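Local coordinates for protein S-adenosylmethionine decarboxylase proenzyme (Aquifex aeolicus, PDB 2III) that probably catalyses the pyruvoyl-dependent decarboxylation of S-adenosylmethionine, supplying the aminopropyl donor for spermidine and spermine synthesis, at residues S64-P72 with T78-D86; N39-Y47 with G54-A62. All coordinates share one frame; numbering follows the deposited sequence.

Contact 1 (S64-P72 with T78-D86)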
loop_
_atom_site.group_PDB
_atom_site.type_symbol
_atom_site.label_atom_id
_atom_site.label_comp_id
_atom_site.label_asym_id
_atom_site.label_seq_id
_atom_site.Cartn_x
_atom_site.Cartn_y
_atom_site.Cartn_z
ATOM N N SER A 64 9.230 -2.680 -2.640
ATOM C CA SER A 64 7.823 -2.391 -2.871
ATOM C C SER A 64 7.469 -0.976 -2.418
ATOM O O SER A 64 7.762 -0.012 -3.132
ATOM C CB SER A 64 6.946 -3.402 -2.133
ATOM O OG SER A 64 7.165 -4.710 -2.621
ATOM N N HIS A 65 6.837 -0.845 -1.248
ATOM C CA HIS A 65 6.475 0.480 -0.760
ATOM C C HIS A 65 6.141 0.602 0.718
ATOM O O HIS A 65 5.866 -0.379 1.407
ATOM C CB HIS A 65 5.287 1.037 -1.553
ATOM C CG HIS A 65 3.994 0.332 -1.286
ATOM N ND1 HIS A 65 3.561 -0.741 -2.035
ATOM C CD2 HIS A 65 3.050 0.536 -0.337
ATOM C CE1 HIS A 65 2.404 -1.169 -1.559
ATOM N NE2 HIS A 65 2.072 -0.413 -0.528
ATOM N N ILE A 66 6.164 1.844 1.183
ATOM C CA ILE A 66 5.821 2.192 2.552
ATOM C C ILE A 66 4.792 3.299 2.389
ATOM O O ILE A 66 5.004 4.238 1.625
ATOM C CB ILE A 66 7.002 2.791 3.324
ATOM C CG1 ILE A 66 8.110 1.751 3.490
ATOM C CG2 ILE A 66 6.512 3.309 4.675
ATOM C CD1 ILE A 66 9.284 2.235 4.339
ATOM N N SER A 67 3.677 3.200 3.092
ATOM C CA SER A 67 2.662 4.237 2.974
ATOM C C SER A 67 2.079 4.577 4.333
ATOM O O SER A 67 2.134 3.768 5.262
ATOM C CB SER A 67 1.533 3.776 2.047
ATOM O OG SER A 67 0.899 2.624 2.576
ATOM N N ILE A 68 1.536 5.785 4.442
ATOM C CA ILE A 68 0.894 6.236 5.667
ATOM C C ILE A 68 -0.169 7.280 5.348
ATOM O O ILE A 68 0.055 8.206 4.570
ATOM C CB ILE A 68 1.891 6.843 6.674
ATOM C CG1 ILE A 68 1.139 7.231 7.953
ATOM C CG2 ILE A 68 2.581 8.040 6.065
ATOM C CD1 ILE A 68 2.024 7.663 9.112
ATOM N N HIS A 69 -1.336 7.098 5.950
ATOM C CA HIS A 69 -2.467 7.997 5.778
ATOM C C HIS A 69 -2.830 8.381 7.212
ATOM O O HIS A 69 -2.814 7.528 8.107
ATOM C CB HIS A 69 -3.605 7.246 5.082
ATOM C CG HIS A 69 -3.227 6.682 3.740
ATOM N ND1 HIS A 69 -2.985 7.474 2.638
ATOM C CD2 HIS A 69 -3.052 5.403 3.327
ATOM C CE1 HIS A 69 -2.679 6.708 1.603
ATOM N NE2 HIS A 69 -2.714 5.447 1.994
ATOM N N THR A 70 -3.138 9.652 7.452
ATOM C CA THR A 70 -3.440 10.070 8.817
ATOM C C THR A 70 -4.699 10.903 9.019
ATOM O O THR A 70 -5.180 11.569 8.105
ATOM C CB THR A 70 -2.260 10.849 9.426
ATOM O OG1 THR A 70 -2.226 12.172 8.877
ATOM C CG2 THR A 70 -0.948 10.150 9.109
ATOM N N TRP A 71 -5.204 10.854 10.249
ATOM C CA TRP A 71 -6.405 11.567 10.662
ATOM C C TRP A 71 -6.141 12.104 12.056
ATOM O O TRP A 71 -6.393 11.424 13.052
ATOM C CB TRP A 71 -7.605 10.617 10.719
ATOM C CG TRP A 71 -8.076 10.136 9.382
ATOM C CD1 TRP A 71 -9.096 10.655 8.642
ATOM C CD2 TRP A 71 -7.543 9.037 8.627
ATOM N NE1 TRP A 71 -9.235 9.945 7.470
ATOM C CE2 TRP A 71 -8.296 8.950 7.435
ATOM C CE3 TRP A 71 -6.505 8.117 8.843
ATOM C CZ2 TRP A 71 -8.044 7.976 6.454
ATOM C CZ3 TRP A 71 -6.254 7.148 7.870
ATOM C CH2 TRP A 71 -7.024 7.088 6.688
ATOM N N PRO A 72 -5.594 13.320 12.144
ATOM C CA PRO A 72 -5.297 13.940 13.431
ATOM C C PRO A 72 -6.492 13.930 14.395
ATOM O O PRO A 72 -6.334 13.634 15.578
ATOM C CB PRO A 72 -4.887 15.354 13.030
ATOM C CG PRO A 72 -4.148 15.113 11.756
ATOM C CD PRO A 72 -5.051 14.129 11.036
ATOM N N THR A 78 -2.702 5.033 9.514
ATOM C CA THR A 78 -2.709 3.700 8.936
ATOM C C THR A 78 -1.419 3.555 8.145
ATOM O O THR A 78 -1.157 4.312 7.200
ATOM C CB THR A 78 -3.946 3.493 8.040
ATOM O OG1 THR A 78 -4.086 4.597 7.132
ATOM C CG2 THR A 78 -5.194 3.385 8.913
ATOM N N VAL A 79 -0.616 2.575 8.547
ATOM C CA VAL A 79 0.696 2.338 7.957
ATOM C C VAL A 79 0.894 1.019 7.204
ATOM O O VAL A 79 0.373 -0.022 7.596
ATOM C CB VAL A 79 1.771 2.396 9.057
ATOM C CG1 VAL A 79 3.158 2.395 8.428
ATOM C CG2 VAL A 79 1.551 3.632 9.945
ATOM N N ASP A 80 1.671 1.072 6.128
ATOM C CA ASP A 80 1.985 -0.117 5.348
ATOM C C ASP A 80 3.480 -0.171 5.081
ATOM O O ASP A 80 4.070 0.803 4.598
ATOM C CB ASP A 80 1.271 -0.108 3.988
ATOM C CG ASP A 80 -0.206 -0.421 4.087
ATOM O OD1 ASP A 80 -0.642 -1.384 3.414
ATOM O OD2 ASP A 80 -0.930 0.294 4.817
ATOM N N VAL A 81 4.096 -1.303 5.402
ATOM C CA VAL A 81 5.511 -1.493 5.119
ATOM C C VAL A 81 5.603 -2.794 4.347
ATOM O O VAL A 81 5.463 -3.872 4.909
ATOM C CB VAL A 81 6.373 -1.570 6.390
ATOM C CG1 VAL A 81 7.824 -1.895 6.013
ATOM C CG2 VAL A 81 6.337 -0.233 7.112
ATOM N N TYR A 82 5.830 -2.668 3.045
ATOM C CA TYR A 82 5.911 -3.795 2.123
ATOM C C TYR A 82 7.280 -3.802 1.429
ATOM O O TYR A 82 7.558 -2.928 0.612
ATOM C CB TYR A 82 4.782 -3.638 1.093
ATOM C CG TYR A 82 4.625 -4.728 0.054
ATOM C CD1 TYR A 82 3.605 -4.650 -0.892
ATOM C CD2 TYR A 82 5.483 -5.836 0.009
ATOM C CE1 TYR A 82 3.433 -5.640 -1.859
ATOM C CE2 TYR A 82 5.322 -6.837 -0.961
ATOM C CZ TYR A 82 4.294 -6.730 -1.892
ATOM O OH TYR A 82 4.131 -7.688 -2.875
ATOM N N THR A 83 8.129 -4.775 1.771
ATOM C CA THR A 83 9.462 -4.903 1.166
ATOM C C THR A 83 9.619 -6.273 0.503
ATOM O O THR A 83 8.887 -7.215 0.817
ATOM C CB THR A 83 10.584 -4.776 2.212
ATOM O OG1 THR A 83 10.521 -5.890 3.110
ATOM C CG2 THR A 83 10.433 -3.497 3.008
ATOM N N CYS A 84 10.587 -6.386 -0.401
ATOM C CA CYS A 84 10.840 -7.643 -1.104
ATOM C C CYS A 84 12.234 -8.178 -0.798
ATOM O O CYS A 84 13.223 -7.466 -0.956
ATOM C CB CYS A 84 10.705 -7.440 -2.616
ATOM S SG CYS A 84 9.117 -6.770 -3.135
ATOM N N GLY A 85 12.312 -9.428 -0.354
ATOM C CA GLY A 85 13.606 -10.012 -0.048
ATOM C C GLY A 85 14.058 -10.009 1.406
ATOM O O GLY A 85 14.222 -11.080 1.994
ATOM N N ASP A 86 14.268 -8.830 1.992
ATOM C CA ASP A 86 14.733 -8.735 3.384
ATOM C C ASP A 86 13.619 -8.403 4.374
ATOM O O ASP A 86 13.315 -7.230 4.604
ATOM C CB ASP A 86 15.823 -7.670 3.496
ATOM C CG ASP A 86 16.770 -7.683 2.317
ATOM O OD1 ASP A 86 17.468 -8.701 2.118
ATOM O OD2 ASP A 86 16.808 -6.672 1.583
HETATM O O HOH W 1 -0.550 -1.093 0.722
HETATM O O HOH W 2 -1.231 2.909 4.654
#
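H65, S67 and H69 pair with Y82, D80 and T78 as the hydrogen-bonded pairs of an antiparallel hairpin. S67 and D80 exchange backbone bonds, D80 N to S67 O and S67 N to D80 O, both 2.9 Å.

Aromatic contacts gather at the S64 end. The ring of Y82 turns an edge toward the face of H65 in an offset edge-to-face pair, centroids 5.6 Å apart and planes at 67°. CG of Y82 stands anti to the backbone N (chi1 -178°), which lays the ring beneath S64; S64 OG lies over its face, though the model is too tight there to trust its exact position.

Water links the polar groups on the face carrying H65, S67 and D80. One water donates to D80 OD1 at 2.7 Å and also bonds H65 NE2. Another accepts from S67 OG and donates to T78 O and to D80 OD2, the latter at 2.6 Å. D80 is further held by H8 and by R113 of the second subunit, surroundings that would probably favour its carboxylate form. H65 and H69 each bond the other's counterpart in that subunit.

S64, the predicted pyruvoyl precursor, H69 and C84 put predicted processing and catalytic residues on this hairpin. On the opposite face I66 and I68 pack against helix 24-37, V79 and V81 against helix 87-101, while strands 55-61 and 3-14 flank the pair within the sheet.

Contact 2 (N39-Y47 with G54-A62)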
loop_
_atom_site.group_PDB
_atom_site.type_symbol
_atom_site.label_atom_id
_atom_site.label_comp_id
_atom_site.label_asym_id
_atom_site.label_seq_id
_atom_site.Cartn_x
_atom_site.Cartn_y
_atom_site.Cartn_z
ATOM N N ASN A 39 17.588 0.850 6.699
ATOM C CA ASN A 39 18.592 0.697 5.659
ATOM C C ASN A 39 17.945 0.294 4.330
ATOM O O ASN A 39 18.469 -0.543 3.586
ATOM C CB ASN A 39 19.629 -0.351 6.068
ATOM C CG ASN A 39 20.908 -0.242 5.262
ATOM O OD1 ASN A 39 21.650 -1.214 5.115
ATOM N ND2 ASN A 39 21.181 0.952 4.747
ATOM N N LEU A 40 16.791 0.885 4.044
ATOM C CA LEU A 40 16.089 0.600 2.805
ATOM C C LEU A 40 16.520 1.618 1.767
ATOM O O LEU A 40 16.913 2.731 2.106
ATOM C CB LEU A 40 14.575 0.683 3.007
ATOM C CG LEU A 40 13.887 -0.479 3.725
ATOM C CD1 LEU A 40 12.426 -0.136 3.980
ATOM C CD2 LEU A 40 13.998 -1.733 2.876
ATOM N N THR A 41 16.452 1.233 0.500
ATOM C CA THR A 41 16.828 2.135 -0.573
ATOM C C THR A 41 15.559 2.650 -1.262
ATOM O O THR A 41 14.678 1.881 -1.665
ATOM C CB THR A 41 17.785 1.423 -1.580
ATOM O OG1 THR A 41 17.931 2.221 -2.764
ATOM C CG2 THR A 41 17.271 0.030 -1.931
ATOM N N LYS A 42 15.473 3.967 -1.374
ATOM C CA LYS A 42 14.321 4.618 -1.967
ATOM C C LYS A 42 14.450 4.907 -3.454
ATOM O O LYS A 42 15.530 5.221 -3.952
ATOM C CB LYS A 42 14.055 5.940 -1.234
ATOM C CG LYS A 42 12.955 6.786 -1.850
ATOM C CD LYS A 42 12.820 8.145 -1.170
ATOM C CE LYS A 42 13.980 9.063 -1.510
ATOM N NZ LYS A 42 13.759 10.441 -0.987
ATOM N N ILE A 43 13.337 4.789 -4.165
ATOM C CA ILE A 43 13.314 5.130 -5.578
ATOM C C ILE A 43 12.860 6.591 -5.569
ATOM O O ILE A 43 13.533 7.472 -6.104
ATOM C CB ILE A 43 12.277 4.304 -6.360
ATOM C CG1 ILE A 43 12.748 2.853 -6.494
ATOM C CG2 ILE A 43 12.035 4.939 -7.720
ATOM C CD1 ILE A 43 11.727 1.943 -7.153
ATOM N N SER A 44 11.717 6.825 -4.926
ATOM C CA SER A 44 11.125 8.153 -4.814
ATOM C C SER A 44 10.137 8.200 -3.647
ATOM O O SER A 44 9.813 7.176 -3.048
ATOM C CB SER A 44 10.394 8.511 -6.108
ATOM O OG SER A 44 9.317 7.621 -6.351
ATOM N N SER A 45 9.656 9.397 -3.330
ATOM C CA SER A 45 8.709 9.569 -2.238
ATOM C C SER A 45 7.738 10.697 -2.578
ATOM O O SER A 45 8.128 11.722 -3.145
ATOM C CB SER A 45 9.451 9.880 -0.932
ATOM O OG SER A 45 10.113 11.131 -0.993
ATOM N N HIS A 46 6.471 10.504 -2.227
ATOM C CA HIS A 46 5.447 11.495 -2.524
ATOM C C HIS A 46 4.514 11.730 -1.353
ATOM O O HIS A 46 4.026 10.783 -0.731
ATOM C CB HIS A 46 4.674 11.048 -3.762
ATOM C CG HIS A 46 5.571 10.570 -4.858
ATOM N ND1 HIS A 46 5.992 9.261 -4.953
ATOM C CD2 HIS A 46 6.239 11.251 -5.818
ATOM C CE1 HIS A 46 6.883 9.156 -5.921
ATOM N NE2 HIS A 46 7.053 10.350 -6.460
ATOM N N TYR A 47 4.282 13.008 -1.063
ATOM C CA TYR A 47 3.434 13.409 0.045
ATOM C C TYR A 47 2.307 14.333 -0.359
ATOM O O TYR A 47 2.381 15.021 -1.376
ATOM C CB TYR A 47 4.275 14.097 1.111
ATOM C CG TYR A 47 5.437 13.258 1.571
ATOM C CD1 TYR A 47 6.617 13.194 0.826
ATOM C CD2 TYR A 47 5.344 12.495 2.734
ATOM C CE1 TYR A 47 7.680 12.384 1.231
ATOM C CE2 TYR A 47 6.394 11.683 3.147
ATOM C CZ TYR A 47 7.557 11.631 2.394
ATOM O OH TYR A 47 8.589 10.818 2.809
ATOM N N GLY A 54 -3.842 16.494 8.305
ATOM C CA GLY A 54 -3.733 15.101 7.928
ATOM C C GLY A 54 -2.965 15.024 6.634
ATOM O O GLY A 54 -3.006 15.961 5.839
ATOM N N ALA A 55 -2.280 13.908 6.408
ATOM C CA ALA A 55 -1.478 13.758 5.204
ATOM C C ALA A 55 -1.271 12.318 4.747
ATOM O O ALA A 55 -1.455 11.368 5.506
ATOM C CB ALA A 55 -0.103 14.429 5.424
ATOM N N THR A 56 -0.888 12.179 3.486
ATOM C CA THR A 56 -0.583 10.887 2.899
ATOM C C THR A 56 0.892 10.909 2.521
ATOM O O THR A 56 1.440 11.952 2.146
ATOM C CB THR A 56 -1.410 10.617 1.635
ATOM O OG1 THR A 56 -2.772 10.369 2.001
ATOM C CG2 THR A 56 -0.866 9.407 0.889
ATOM N N GLY A 57 1.540 9.760 2.648
ATOM C CA GLY A 57 2.942 9.661 2.302
ATOM C C GLY A 57 3.179 8.280 1.734
ATOM O O GLY A 57 2.729 7.291 2.313
ATOM N N VAL A 58 3.848 8.205 0.590
ATOM C CA VAL A 58 4.143 6.920 -0.024
ATOM C C VAL A 58 5.580 6.916 -0.515
ATOM O O VAL A 58 6.058 7.899 -1.082
ATOM C CB VAL A 58 3.214 6.627 -1.216
ATOM C CG1 VAL A 58 3.442 7.650 -2.311
ATOM C CG2 VAL A 58 3.471 5.215 -1.745
ATOM N N VAL A 59 6.271 5.811 -0.284
ATOM C CA VAL A 59 7.652 5.681 -0.718
ATOM C C VAL A 59 7.776 4.424 -1.562
ATOM O O VAL A 59 7.434 3.332 -1.105
ATOM C CB VAL A 59 8.609 5.538 0.478
ATOM C CG1 VAL A 59 10.064 5.583 -0.002
ATOM C CG2 VAL A 59 8.333 6.627 1.501
ATOM N N LEU A 60 8.233 4.578 -2.800
ATOM C CA LEU A 60 8.449 3.427 -3.669
ATOM C C LEU A 60 9.864 2.949 -3.331
ATOM O O LEU A 60 10.810 3.737 -3.352
ATOM C CB LEU A 60 8.358 3.822 -5.152
ATOM C CG LEU A 60 6.964 4.081 -5.746
ATOM C CD1 LEU A 60 6.358 5.329 -5.135
ATOM C CD2 LEU A 60 7.070 4.246 -7.247
ATOM N N LEU A 61 10.002 1.673 -2.991
ATOM C CA LEU A 61 11.305 1.115 -2.637
ATOM C C LEU A 61 11.969 0.425 -3.821
ATOM O O LEU A 61 11.301 0.055 -4.785
ATOM C CB LEU A 61 11.158 0.110 -1.491
ATOM C CG LEU A 61 10.445 0.636 -0.245
ATOM C CD1 LEU A 61 10.394 -0.465 0.810
ATOM C CD2 LEU A 61 11.170 1.867 0.289
ATOM N N ALA A 62 13.285 0.245 -3.733
ATOM C CA ALA A 62 14.040 -0.407 -4.796
ATOM C C ALA A 62 14.485 -1.797 -4.370
ATOM O O ALA A 62 14.969 -1.988 -3.255
ATOM C CB ALA A 62 15.249 0.434 -5.167
#
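I43 and S44 stand opposite the single L60, a classic beta bulge that shifts the antiparallel register between strands 42-49 and 55-61. I43 N donates to L60 O at 2.9 Å, and L60 N returns a bond to S44 O.

From this bulge the I43 side chain runs along the end of strand 55-61. Its CB lies 3.4 Å from L60 O and also touches L60 CB; CG1, anti to the carbonyl carbon (chi1 -72°), reaches A62 CB at 3.7 Å; CD1 ends over the backbone of L61, near its carbonyl. Shortened to an alanine, it would keep its CB contacts but would probably lose the apolar cover that CG1 and CD1 give A62 CB and the L61 carbonyl.

Farther along, L60 CD1 approaches the H46 ring in its plane, at the edge, 3.9 Å from CE1. V58 CG1 meets H46 CB at the same distance. The K42 and V59 side chains cross at about a right angle, with K42 CG touching V59 CG1, and the Y47 ring lies so near G57 that a CB there would come tight against Y47 CD2.

Main-chain amides and carbonyls thus supply the hydrogen bonds across this hairpin, while its side chains meet mainly through apolar contacts.

In the fold
After strand 3-14 and helix 24-37, the chain enters contact 2, where strand 55-61 turns back on strand 42-49 and closes the first hairpin at the sheet border. It then runs through the predicted cleavage region into strand 65-71, and contact 1 closes the second hairpin with strand 76-84. The two contacts follow in series, neither nested nor crossed. Strands 55-61 and 65-71 join them as neighbours: I66 O lies 2.8 Å from V59 N, a probable hydrogen bond, and H69 bonds T56. Together they form four consecutive strands of the antiparallel sheet, which strands 3-14 and 105-116 complete. Both contacts reach the second subunit.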